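Local atomic coordinates of neuraminidase (Influenza A virus, PDB entry 4GDI), a protein that forms a tetrameric neuraminidase-like beta-propeller of a bat influenza A virus, predicted to release terminal sialic acids although its putative active site has diverged. Residues W9-M15 with Y203-N207; G36-L40 with A87-S93; I155-F160 with F227-L231. One frame throughout, in Å; residues are numbered along the deposited sequence.

Contact 1 of 3, residues W9-M15 with Y203-N207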
loop_
_atom_site.group_PDB
_atom_site.type_symbol
_atom_site.label_atom_id
_atom_site.label_comp_id
_atom_site.label_asym_id
_atom_site.label_seq_id
_atom_site.Cartn_x
_atom_site.Cartn_y
_atom_site.Cartn_z
ATOM N N TRP A 9 6.559 -7.346 25.721
ATOM C CA TRP A 9 7.022 -6.011 26.005
ATOM C C TRP A 9 6.836 -5.687 27.471
ATOM O O TRP A 9 5.919 -6.187 28.116
ATOM C CB TRP A 9 6.232 -5.014 25.160
ATOM C CG TRP A 9 6.580 -3.610 25.428
ATOM C CD1 TRP A 9 7.613 -2.919 24.897
ATOM C CD2 TRP A 9 5.877 -2.697 26.283
ATOM N NE1 TRP A 9 7.613 -1.631 25.367
ATOM C CE2 TRP A 9 6.554 -1.464 26.219
ATOM C CE3 TRP A 9 4.741 -2.803 27.092
ATOM C CZ2 TRP A 9 6.140 -0.334 26.941
ATOM C CZ3 TRP A 9 4.324 -1.686 27.803
ATOM C CH2 TRP A 9 5.024 -0.462 27.722
ATOM N N ARG A 10 7.715 -4.846 27.994
ATOM C CA ARG A 10 7.447 -4.167 29.250
ATOM C C ARG A 10 8.118 -2.812 29.191
ATOM O O ARG A 10 9.079 -2.626 28.448
ATOM C CB ARG A 10 7.951 -4.976 30.445
ATOM C CG ARG A 10 9.453 -5.035 30.568
ATOM C CD ARG A 10 9.884 -6.319 31.258
ATOM N NE ARG A 10 9.530 -7.493 30.455
ATOM C CZ ARG A 10 10.395 -8.357 29.926
ATOM N NH1 ARG A 10 11.706 -8.224 30.111
ATOM N NH2 ARG A 10 9.938 -9.377 29.209
ATOM N N ALA A 11 7.611 -1.870 29.975
ATOM C CA ALA A 11 8.152 -0.521 30.003
ATOM C C ALA A 11 9.626 -0.529 30.397
ATOM O O ALA A 11 10.078 -1.419 31.099
ATOM C CB ALA A 11 7.372 0.324 30.975
ATOM N N LYS A 12 10.366 0.475 29.953
ATOM C CA LYS A 12 11.745 0.622 30.382
ATOM C C LYS A 12 11.697 0.960 31.864
ATOM O O LYS A 12 10.648 1.344 32.370
ATOM C CB LYS A 12 12.462 1.699 29.570
ATOM C CG LYS A 12 12.234 1.533 28.077
ATOM C CD LYS A 12 13.429 1.937 27.240
ATOM C CE LYS A 12 13.204 1.531 25.780
ATOM N NZ LYS A 12 14.466 1.266 25.070
ATOM N N SER A 13 12.830 0.830 32.546
ATOM C CA SER A 13 12.851 0.748 34.007
ATOM C C SER A 13 12.464 2.038 34.720
ATOM O O SER A 13 12.023 2.013 35.859
ATOM C CB SER A 13 14.229 0.270 34.494
ATOM O OG SER A 13 15.255 1.171 34.101
ATOM N N GLN A 14 12.637 3.175 34.067
ATOM C CA GLN A 14 12.224 4.429 34.670
ATOM C C GLN A 14 11.616 5.315 33.598
ATOM O O GLN A 14 11.982 5.223 32.436
ATOM C CB GLN A 14 13.417 5.140 35.311
ATOM C CG GLN A 14 14.091 4.355 36.438
ATOM C CD GLN A 14 13.185 4.168 37.651
ATOM O OE1 GLN A 14 12.283 4.972 37.899
ATOM N NE2 GLN A 14 13.420 3.097 38.409
ATOM N N MET A 15 10.688 6.168 33.999
ATOM C CA MET A 15 10.104 7.131 33.084
ATOM C C MET A 15 11.097 8.238 32.802
ATOM O O MET A 15 11.820 8.659 33.694
ATOM C CB MET A 15 8.848 7.737 33.689
ATOM C CG MET A 15 8.152 8.715 32.728
ATOM S SD MET A 15 6.513 9.238 33.278
ATOM C CE MET A 15 5.609 7.699 33.018
ATOM N N TYR A 203 -1.256 4.378 31.682
ATOM C CA TYR A 203 0.101 4.095 31.233
ATOM C C TYR A 203 0.706 3.165 32.268
ATOM O O TYR A 203 0.108 2.942 33.325
ATOM C CB TYR A 203 0.933 5.371 31.067
ATOM C CG TYR A 203 1.123 6.136 32.344
ATOM C CD1 TYR A 203 0.190 7.088 32.748
ATOM C CD2 TYR A 203 2.232 5.912 33.153
ATOM C CE1 TYR A 203 0.357 7.802 33.926
ATOM C CE2 TYR A 203 2.414 6.624 34.332
ATOM C CZ TYR A 203 1.465 7.562 34.711
ATOM O OH TYR A 203 1.632 8.255 35.875
ATOM N N THR A 204 1.863 2.590 31.955
ATOM C CA THR A 204 2.539 1.715 32.901
ATOM C C THR A 204 4.000 2.117 33.120
ATOM O O THR A 204 4.684 2.575 32.204
ATOM C CB THR A 204 2.485 0.253 32.454
ATOM O OG1 THR A 204 3.113 -0.563 33.452
ATOM C CG2 THR A 204 3.193 0.073 31.129
ATOM N N ILE A 205 4.457 1.959 34.356
ATOM C CA ILE A 205 5.846 2.240 34.712
ATOM C C ILE A 205 6.200 1.491 35.991
ATOM O O ILE A 205 5.358 1.373 36.885
ATOM C CB ILE A 205 6.087 3.748 34.924
ATOM C CG1 ILE A 205 7.590 4.062 34.925
ATOM C CG2 ILE A 205 5.457 4.220 36.228
ATOM C CD1 ILE A 205 8.297 3.724 33.617
ATOM N N ASN A 206 7.456 1.039 36.084
ATOM C CA ASN A 206 7.903 0.010 37.047
ATOM C C ASN A 206 6.799 -0.884 37.618
ATOM O O ASN A 206 6.468 -0.800 38.797
ATOM C CB ASN A 206 8.772 0.580 38.197
ATOM C CG ASN A 206 8.658 2.084 38.361
ATOM O OD1 ASN A 206 7.584 2.607 38.661
ATOM N ND2 ASN A 206 9.790 2.786 38.213
ATOM N N ASN A 207 6.244 -1.743 36.763
ATOM C CA ASN A 207 5.237 -2.735 37.167
ATOM C C ASN A 207 3.933 -2.205 37.819
ATOM O O ASN A 207 3.157 -2.977 38.388
ATOM C CB ASN A 207 5.889 -3.790 38.061
ATOM C CG ASN A 207 6.936 -4.614 37.317
ATOM O OD1 ASN A 207 6.616 -5.622 36.681
ATOM N ND2 ASN A 207 8.192 -4.179 37.386
#
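The delta methyl of Ile-205 fills the bend of the 9-15 chain, and the packing is tight here: Ile-205 CD1 lies 3.4 Å from Met-15 N and 3.6 Å from Lys-12 O. Its CG1 branch runs anti to the backbone N (chi1 -165°), which carries CD1 into this bend. Met-15 comes down alongside. Its chain is extended as far as the sulfur and then turns at chi3 (-71°), bringing Met-15 CE to 3.6 Å from Tyr-203 CE2, with the two side chains crossing at about a right angle. Further back, Thr-204 CG2 meets the six-membered part of the indole, 3.9 Å from Trp-9 CH2, while Ala-11 CB rests 3.7 Å from Thr-204 O, a carbonyl that also accepts from Gln-325. The solvent side is much looser. There, poorly ordered Asn-206 gives Ser-13 O a weak, bent hydrogen bond from ND2 (3.3 Å, 136° at the hydrogen), and the exposed Gln-14 amide lies close by. The loop before strand 20-25 is thus laid against the turn between strands 200-205 and 208-214, with Ile-153 and Ile-155 of strand 153-155 also packing on Thr-204.

Contact 2 of 3, residues G36-L40 with A87-S93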
loop_
_atom_site.group_PDB
_atom_site.type_symbol
_atom_site.label_atom_id
_atom_site.label_comp_id
_atom_site.label_asym_id
_atom_site.label_seq_id
_atom_site.Cartn_x
_atom_site.Cartn_y
_atom_site.Cartn_z
ATOM N N GLY A 36 -12.909 13.849 -0.262
ATOM C CA GLY A 36 -13.874 12.761 -0.286
ATOM C C GLY A 36 -13.246 11.438 0.115
ATOM O O GLY A 36 -12.028 11.283 0.056
ATOM N N ASP A 37 -14.077 10.485 0.529
ATOM C CA ASP A 37 -13.611 9.136 0.862
ATOM C C ASP A 37 -12.749 9.122 2.116
ATOM O O ASP A 37 -11.926 8.224 2.320
ATOM C CB ASP A 37 -12.856 8.516 -0.317
ATOM C CG ASP A 37 -13.787 8.112 -1.453
ATOM O OD1 ASP A 37 -14.901 7.628 -1.161
ATOM O OD2 ASP A 37 -13.411 8.285 -2.633
ATOM N N LEU A 38 -12.950 10.119 2.965
ATOM C CA LEU A 38 -12.332 10.131 4.277
ATOM C C LEU A 38 -13.282 9.419 5.220
ATOM O O LEU A 38 -14.493 9.637 5.175
ATOM C CB LEU A 38 -12.122 11.565 4.735
ATOM C CG LEU A 38 -10.838 11.949 5.457
ATOM C CD1 LEU A 38 -9.631 11.709 4.578
ATOM C CD2 LEU A 38 -10.923 13.410 5.860
ATOM N N ILE A 39 -12.741 8.546 6.058
ATOM C CA ILE A 39 -13.538 7.899 7.089
ATOM C C ILE A 39 -13.562 8.787 8.328
ATOM O O ILE A 39 -12.523 9.058 8.931
ATOM C CB ILE A 39 -12.967 6.524 7.440
ATOM C CG1 ILE A 39 -12.851 5.681 6.164
ATOM C CG2 ILE A 39 -13.840 5.850 8.500
ATOM C CD1 ILE A 39 -12.284 4.297 6.388
ATOM N N LEU A 40 -14.756 9.240 8.692
ATOM C CA LEU A 40 -14.942 10.117 9.840
ATOM C C LEU A 40 -14.931 9.318 11.132
ATOM O O LEU A 40 -15.610 8.290 11.246
ATOM C CB LEU A 40 -16.267 10.867 9.708
ATOM C CG LEU A 40 -16.341 11.757 8.458
ATOM C CD1 LEU A 40 -17.674 12.445 8.399
ATOM C CD2 LEU A 40 -15.209 12.769 8.463
ATOM N N ALA A 87 -3.853 9.873 6.672
ATOM C CA ALA A 87 -5.273 10.161 6.800
ATOM C C ALA A 87 -6.074 8.864 6.691
ATOM O O ALA A 87 -5.676 7.921 5.998
ATOM C CB ALA A 87 -5.710 11.134 5.718
ATOM N N SER A 88 -7.206 8.826 7.380
ATOM C CA SER A 88 -8.086 7.667 7.369
ATOM C C SER A 88 -8.986 7.659 6.122
ATOM O O SER A 88 -9.954 8.412 6.012
ATOM C CB SER A 88 -8.912 7.627 8.655
ATOM O OG SER A 88 -8.094 7.340 9.796
ATOM N N THR A 89 -8.628 6.810 5.173
ATOM C CA THR A 89 -9.393 6.645 3.949
ATOM C C THR A 89 -9.617 5.162 3.710
ATOM O O THR A 89 -9.052 4.325 4.404
ATOM C CB THR A 89 -8.617 7.159 2.739
ATOM O OG1 THR A 89 -7.557 6.233 2.451
ATOM C CG2 THR A 89 -8.046 8.547 3.009
ATOM N N LEU A 90 -10.404 4.849 2.688
ATOM C CA LEU A 90 -10.716 3.470 2.343
ATOM C C LEU A 90 -9.484 2.655 1.973
ATOM O O LEU A 90 -9.485 1.431 2.096
ATOM C CB LEU A 90 -11.695 3.444 1.172
ATOM C CG LEU A 90 -13.100 3.945 1.484
ATOM C CD1 LEU A 90 -13.932 3.906 0.211
ATOM C CD2 LEU A 90 -13.736 3.104 2.598
ATOM N N SER A 91 -8.439 3.329 1.513
ATOM C CA SER A 91 -7.212 2.651 1.110
ATOM C C SER A 91 -6.239 2.463 2.273
ATOM O O SER A 91 -5.403 1.565 2.246
ATOM C CB SER A 91 -6.500 3.449 0.007
ATOM O OG SER A 91 -7.396 3.818 -1.022
ATOM N N THR A 92 -6.323 3.321 3.284
ATOM C CA THR A 92 -5.322 3.332 4.339
ATOM C C THR A 92 -5.815 2.742 5.662
ATOM O O THR A 92 -5.023 2.510 6.564
ATOM C CB THR A 92 -4.876 4.770 4.636
ATOM O OG1 THR A 92 -6.009 5.521 5.089
ATOM C CG2 THR A 92 -4.301 5.419 3.396
ATOM N N SER A 93 -7.124 2.546 5.790
ATOM C CA SER A 93 -7.718 2.161 7.068
ATOM C C SER A 93 -8.225 0.739 7.008
ATOM O O SER A 93 -8.765 0.314 5.993
ATOM C CB SER A 93 -8.894 3.087 7.430
ATOM O OG SER A 93 -8.463 4.425 7.601
#
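An ST turn at Thr-89, within the loop joining strands 78-83 and 94-98 of one propeller blade, lies against the start of strand 39-42, at the subunit interface. Thr-89 OG1 closes the turn by accepting from Ser-91 N (3.2 Å, 139°). Thr-92 OG1 stiffens it further, donating to Ala-87 O at 2.6 Å in the carbonyl plane while receiving the N-H of Thr-89. Across the contact the one conventional hydrogen bond is nearly straight: Ile-39 N to Ser-88 O, 2.8 Å and 164°, with the donor tilted from the carbonyl plane. Ile-39 then sends CG1 out beside its backbone N, and CD1 at the end of the extended chain reaches Ser-93 CB at 3.7 Å and Leu-90 CD2 at 4.2 Å. On another side of Ser-88 O, Leu-38 bends its CD1 over to Thr-89 CG2, 3.9 Å away, and also touches the methyl of Ala-87. Pro-35 of a second subunit packs on both Asp-37 and Leu-90, and Leu-90 of a third subunit packs on Ala-87 and Thr-92. One backbone bond thus stands amid aliphatic packing, with Thr-89 and Thr-92 turned on the loop itself, and Ser-88 and Ser-93 bonded to Thr-82. Asp-37 O is buried without a conventional partner, and the CA-H of Thr-89, its CA 3.4 Å away, probably compensates only in part.

Contact 3 of 3, residues I155-F160 with F227-L231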
loop_
_atom_site.group_PDB
_atom_site.type_symbol
_atom_site.label_atom_id
_atom_site.label_comp_id
_atom_site.label_asym_id
_atom_site.label_seq_id
_atom_site.Cartn_x
_atom_site.Cartn_y
_atom_site.Cartn_z
ATOM N N ILE A 155 1.930 -5.756 30.295
ATOM C CA ILE A 155 3.168 -5.922 31.038
ATOM C C ILE A 155 3.570 -7.396 31.004
ATOM O O ILE A 155 2.860 -8.240 31.544
ATOM C CB ILE A 155 3.008 -5.547 32.525
ATOM C CG1 ILE A 155 2.448 -4.146 32.684
ATOM C CG2 ILE A 155 4.352 -5.618 33.249
ATOM C CD1 ILE A 155 2.178 -3.809 34.121
ATOM N N GLU A 156 4.686 -7.704 30.354
ATOM C CA GLU A 156 5.201 -9.075 30.328
ATOM C C GLU A 156 4.139 -10.089 29.918
ATOM O O GLU A 156 4.068 -11.154 30.481
ATOM C CB GLU A 156 5.751 -9.465 31.712
ATOM C CG GLU A 156 7.026 -8.730 32.102
ATOM C CD GLU A 156 7.156 -8.490 33.607
ATOM O OE1 GLU A 156 6.295 -8.970 34.378
ATOM O OE2 GLU A 156 8.121 -7.807 34.018
ATOM N N GLY A 157 3.306 -9.751 28.945
ATOM C CA GLY A 157 2.331 -10.697 28.442
ATOM C C GLY A 157 0.962 -10.661 29.104
ATOM O O GLY A 157 0.021 -11.253 28.584
ATOM N N SER A 158 0.847 -10.010 30.258
ATOM C CA SER A 158 -0.466 -9.771 30.863
ATOM C C SER A 158 -0.989 -8.384 30.464
ATOM O O SER A 158 -0.296 -7.384 30.658
ATOM C CB SER A 158 -0.384 -9.847 32.394
ATOM O OG SER A 158 -0.026 -11.138 32.850
ATOM N N CYS A 159 -2.204 -8.320 29.936
ATOM C CA CYS A 159 -2.803 -7.043 29.534
ATOM C C CYS A 159 -3.995 -6.671 30.429
ATOM O O CYS A 159 -4.852 -7.504 30.725
ATOM C CB CYS A 159 -3.233 -7.108 28.067
ATOM S SG CYS A 159 -1.841 -7.415 26.911
ATOM N N PHE A 160 -4.056 -5.413 30.848
ATOM C CA PHE A 160 -5.080 -4.972 31.787
ATOM C C PHE A 160 -5.962 -3.900 31.157
ATOM O O PHE A 160 -5.476 -3.045 30.421
ATOM C CB PHE A 160 -4.416 -4.417 33.042
ATOM C CG PHE A 160 -3.496 -5.395 33.710
ATOM C CD1 PHE A 160 -2.198 -5.564 33.258
ATOM C CD2 PHE A 160 -3.929 -6.136 34.803
ATOM C CE1 PHE A 160 -1.336 -6.475 33.878
ATOM C CE2 PHE A 160 -3.071 -7.055 35.425
ATOM C CZ PHE A 160 -1.778 -7.220 34.953
ATOM N N PHE A 227 -2.770 0.734 40.243
ATOM C CA PHE A 227 -2.883 -0.679 40.552
ATOM C C PHE A 227 -1.681 -1.483 40.087
ATOM O O PHE A 227 -0.882 -1.006 39.291
ATOM C CB PHE A 227 -4.217 -1.252 40.045
ATOM C CG PHE A 227 -4.339 -1.384 38.546
ATOM C CD1 PHE A 227 -3.978 -2.562 37.908
ATOM C CD2 PHE A 227 -4.910 -0.369 37.782
ATOM C CE1 PHE A 227 -4.134 -2.711 36.540
ATOM C CE2 PHE A 227 -5.076 -0.516 36.413
ATOM C CZ PHE A 227 -4.691 -1.689 35.789
ATOM N N THR A 228 -1.535 -2.677 40.654
ATOM C CA THR A 228 -0.410 -3.554 40.370
ATOM C C THR A 228 -0.812 -4.691 39.434
ATOM O O THR A 228 -2.006 -4.909 39.151
ATOM C CB THR A 228 0.151 -4.190 41.650
ATOM O OG1 THR A 228 -0.777 -5.166 42.153
ATOM C CG2 THR A 228 0.422 -3.135 42.741
ATOM N N LYS A 229 0.191 -5.422 38.968
ATOM C CA LYS A 229 -0.025 -6.637 38.197
ATOM C C LYS A 229 -0.870 -7.651 38.957
ATOM O O LYS A 229 -1.454 -8.531 38.355
ATOM C CB LYS A 229 1.316 -7.293 37.855
ATOM C CG LYS A 229 1.924 -6.847 36.553
ATOM C CD LYS A 229 3.108 -7.740 36.191
ATOM C CE LYS A 229 2.684 -8.894 35.287
ATOM N NZ LYS A 229 3.718 -9.961 35.227
ATOM N N GLU A 230 -0.912 -7.547 40.282
ATOM C CA GLU A 230 -1.683 -8.484 41.103
ATOM C C GLU A 230 -3.097 -7.972 41.422
ATOM O O GLU A 230 -3.834 -8.595 42.186
ATOM C CB GLU A 230 -0.931 -8.763 42.402
ATOM C CG GLU A 230 0.468 -9.345 42.172
ATOM C CD GLU A 230 0.465 -10.619 41.309
ATOM O OE1 GLU A 230 -0.535 -11.396 41.317
ATOM O OE2 GLU A 230 1.476 -10.828 40.604
ATOM N N LEU A 231 -3.456 -6.833 40.833
ATOM C CA LEU A 231 -4.785 -6.224 40.973
ATOM C C LEU A 231 -5.035 -5.612 42.336
ATOM O O LEU A 231 -6.172 -5.313 42.681
ATOM C CB LEU A 231 -5.910 -7.196 40.620
ATOM C CG LEU A 231 -5.781 -7.767 39.201
ATOM C CD1 LEU A 231 -7.019 -8.570 38.804
ATOM C CD2 LEU A 231 -5.524 -6.667 38.191
HETATM O O HOH W 1 2.925 -11.517 32.972
#
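Phe-227 and Phe-160 join two neighbouring blades of the neuraminidase beta-propeller. The first blade contributes the type I' turn from Ile-155 to Ser-158 and the strand that follows it; the second contributes Phe-227 of strand 224-228 and the type I turn from Thr-228 to Leu-231. Phe-227 leads off, turning an edge toward the face of Phe-160 in an offset edge-to-face pair, centroids 5.9 Å apart and planes at 62°. Phe-160 CB sits in the plane of the Phe-227 ring, at its edge. Thr-228 points away and serves its own turn, its OG1 taking the N-H of Glu-230 in an ST turn. Lys-229 does most of the bridging. Its carbonyl oxygen lies at the rim of the Phe-160 ring, 3.7 Å from Phe-160 CE2, while its chain runs past Ile-155, with Lys-229 CD 3.8 Å from Ile-155 CG2. A bend at chi3 (93°) then swings the amine to Glu-156, where NZ meets OE1 nearly along the C-O axis in a 2.9 Å salt bridge. The same NZ donates to a water, also at 2.9 Å, that in turn donates to Glu-156 O and bonds to Ser-158 OG. The ammonium thus ties the tip of the turn together, and Ser-158 OG has a further partner in Glu-178, a residue of a calcium site that is empty in this chain. Glu-230 faces away, paired with Arg-186. Leu-231 completes the walk at the rim of the Phe-160 ring: its CD2 lies near the ring plane, 3.7 Å from Phe-160 CE2.

Contacts 1 and 3 are neighbours, with centres 11 Å apart, and they touch: Trp-9 O probably accepts from Glu-156 N at 3.0 Å, and Arg-10 packs on Glu-156. Both draw on the sheet that contains strands 200-205 and 224-228, one from its first hairpin turn and the other from its last. Contact 2 stands about 34 Å from contact 1 and 35 Å from contact 3, centre to centre, in another blade beside other subunits. Contacts 2 and 3 are buried, whereas contact 1 has an exposed edge. Their chemistry differs too: apolar packing plus a weak side-chain-to-carbonyl hydrogen bond at the surface in 1, a straight backbone bond amid aliphatic packing in 2, a salt bridge with water and aromatic rings in 3.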